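Local atomic coordinates of competence/damage-inducible protein CinA (Agrobacterium tumefaciens, PDB entry 2A9S), a protein that is of unknown function but belongs to the CinA competence/damage-inducible family, some of whose members deamidate nicotinamide mononucleotide. Residues A[100-105]-A[163-168]. Numbering follows the deposited sequence.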
loop_
_atom_site.group_PDB
_atom_site.type_symbol
_atom_site.label_atom_id
_atom_site.label_comp_id
_atom_site.label_asym_id
_atom_site.label_seq_id
_atom_site.Cartn_x
_atom_site.Cartn_y
_atom_site.Cartn_z
ATOM N N ALA A 100 1.686 1.933 15.566
ATOM C CA ALA A 100 1.820 3.355 15.258
ATOM C C ALA A 100 1.220 4.218 16.358
ATOM O O ALA A 100 0.335 3.790 17.099
ATOM C CB ALA A 100 1.152 3.692 13.937
ATOM N N ASN A 101 1.713 5.444 16.439
ATOM C CA ASN A 101 1.061 6.495 17.197
ATOM C C ASN A 101 -0.127 7.153 16.496
ATOM O O ASN A 101 -1.052 7.609 17.170
ATOM C CB ASN A 101 2.068 7.573 17.554
ATOM C CG ASN A 101 3.301 7.004 18.206
ATOM O OD1 ASN A 101 4.265 6.621 17.541
ATOM N ND2 ASN A 101 3.259 6.914 19.537
ATOM N N PHE A 102 -0.067 7.249 15.154
ATOM C CA PHE A 102 -1.136 7.881 14.353
ATOM C C PHE A 102 -1.527 6.960 13.204
ATOM O O PHE A 102 -0.668 6.251 12.669
ATOM C CB PHE A 102 -0.656 9.197 13.710
ATOM C CG PHE A 102 -0.063 10.204 14.685
ATOM C CD1 PHE A 102 -0.787 10.648 15.786
ATOM C CD2 PHE A 102 1.217 10.707 14.471
ATOM C CE1 PHE A 102 -0.233 11.574 16.690
ATOM C CE2 PHE A 102 1.782 11.627 15.357
ATOM C CZ PHE A 102 1.058 12.072 16.464
ATOM N N ALA A 103 -2.799 6.978 12.811
ATOM C CA ALA A 103 -3.205 6.284 11.578
ATOM C C ALA A 103 -3.965 7.274 10.709
ATOM O O ALA A 103 -4.642 8.196 11.221
ATOM C CB ALA A 103 -4.046 5.054 11.859
ATOM N N VAL A 104 -3.802 7.142 9.402
ATOM C CA VAL A 104 -4.625 7.910 8.469
ATOM C C VAL A 104 -5.358 6.907 7.586
ATOM O O VAL A 104 -4.746 5.940 7.102
ATOM C CB VAL A 104 -3.780 8.922 7.615
ATOM C CG1 VAL A 104 -2.637 8.210 6.842
ATOM C CG2 VAL A 104 -4.725 9.811 6.704
ATOM N N ALA A 105 -6.650 7.171 7.357
ATOM C CA ALA A 105 -7.522 6.294 6.578
ATOM C C ALA A 105 -8.239 7.100 5.498
ATOM O O ALA A 105 -8.676 8.220 5.764
ATOM C CB ALA A 105 -8.563 5.639 7.502
ATOM N N ILE A 163 0.216 15.741 9.456
ATOM C CA ILE A 163 0.932 16.886 10.031
ATOM C C ILE A 163 0.069 17.605 11.060
ATOM O O ILE A 163 0.535 17.871 12.175
ATOM C CB ILE A 163 1.434 17.859 8.951
ATOM C CG1 ILE A 163 2.490 17.162 8.101
ATOM C CG2 ILE A 163 2.002 19.176 9.600
ATOM C CD1 ILE A 163 2.719 17.762 6.698
ATOM N N ALA A 164 -1.193 17.875 10.713
ATOM C CA ALA A 164 -2.111 18.580 11.612
ATOM C C ALA A 164 -2.388 17.804 12.895
ATOM O O ALA A 164 -2.425 18.396 13.996
ATOM C CB ALA A 164 -3.416 18.903 10.896
ATOM N N LEU A 165 -2.580 16.490 12.761
ATOM C CA LEU A 165 -2.838 15.614 13.910
ATOM C C LEU A 165 -1.644 15.622 14.852
ATOM O O LEU A 165 -1.840 15.673 16.067
ATOM C CB LEU A 165 -3.173 14.184 13.479
ATOM C CG LEU A 165 -3.560 13.176 14.575
ATOM C CD1 LEU A 165 -4.956 13.454 15.116
ATOM C CD2 LEU A 165 -3.490 11.752 14.003
ATOM N N ASN A 166 -0.423 15.616 14.305
ATOM C CA ASN A 166 0.770 15.748 15.150
ATOM C C ASN A 166 0.894 17.097 15.884
ATOM O O ASN A 166 1.260 17.142 17.064
ATOM C CB ASN A 166 2.043 15.513 14.364
ATOM C CG ASN A 166 3.290 15.550 15.261
ATOM O OD1 ASN A 166 3.291 14.994 16.366
ATOM N ND2 ASN A 166 4.335 16.214 14.796
ATOM N N GLN A 167 0.618 18.186 15.162
ATOM C CA GLN A 167 0.625 19.544 15.742
ATOM C C GLN A 167 -0.269 19.596 16.965
ATOM O O GLN A 167 0.107 20.161 18.000
ATOM C CB GLN A 167 0.131 20.565 14.716
ATOM C CG GLN A 167 1.092 20.829 13.578
ATOM C CD GLN A 167 0.543 21.847 12.568
ATOM O OE1 GLN A 167 -0.680 22.086 12.483
ATOM N NE2 GLN A 167 1.449 22.449 11.791
ATOM N N ALA A 168 -1.438 18.976 16.848
ATOM C CA ALA A 168 -2.420 18.878 17.921
ATOM C C ALA A 168 -2.027 17.950 19.097
ATOM O O ALA A 168 -2.854 17.669 19.962
ATOM C CB ALA A 168 -3.773 18.451 17.337
#
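Phe102, at the start of strand 102-108, meets the last turn of helix 147-167, and the CA atoms of Phe102 and Leu165 come within 7.9 Å. Three side chains make the contact. In Phe102 and Leu165 the CB of each is directed toward the other segment, and the two side chains run antiparallel, one alongside the other. The CD2 methyl of Leu165 does the touching. Leu165 CD2 comes obliquely to the ring, 3.4 Å from Phe102 CD1, and lies 3.8 Å from Phe102 CB. CG of Leu165 lies anti to the backbone N (chi1 -176°), which carries the branch away from the helix and past the ring. Asn166 meets the far end of the same ring. Asn166 OD1 sits at the ring edge, near its plane, 3.7 Å from Phe102 CZ. The amide and ring planes are 58° apart. The CB of Asn166 is 4.0 Å from Phe102 CE2 and adds apolar contact. No hydrogen bond joins the two segments, so the contact rests on packing. Phe21 of helix 8-24 also meets the Phe102 ring, and Leu26 touches both Phe102 and Asn166. Ala103 points away from the helix, and its side chain touches helix 84-96. Phe102 is thus part of the buried layer between the mixed sheet and the helices 8-24 and 147-167, with helix 84-96 packed on the other face: a three-layer alpha/beta/alpha sandwich.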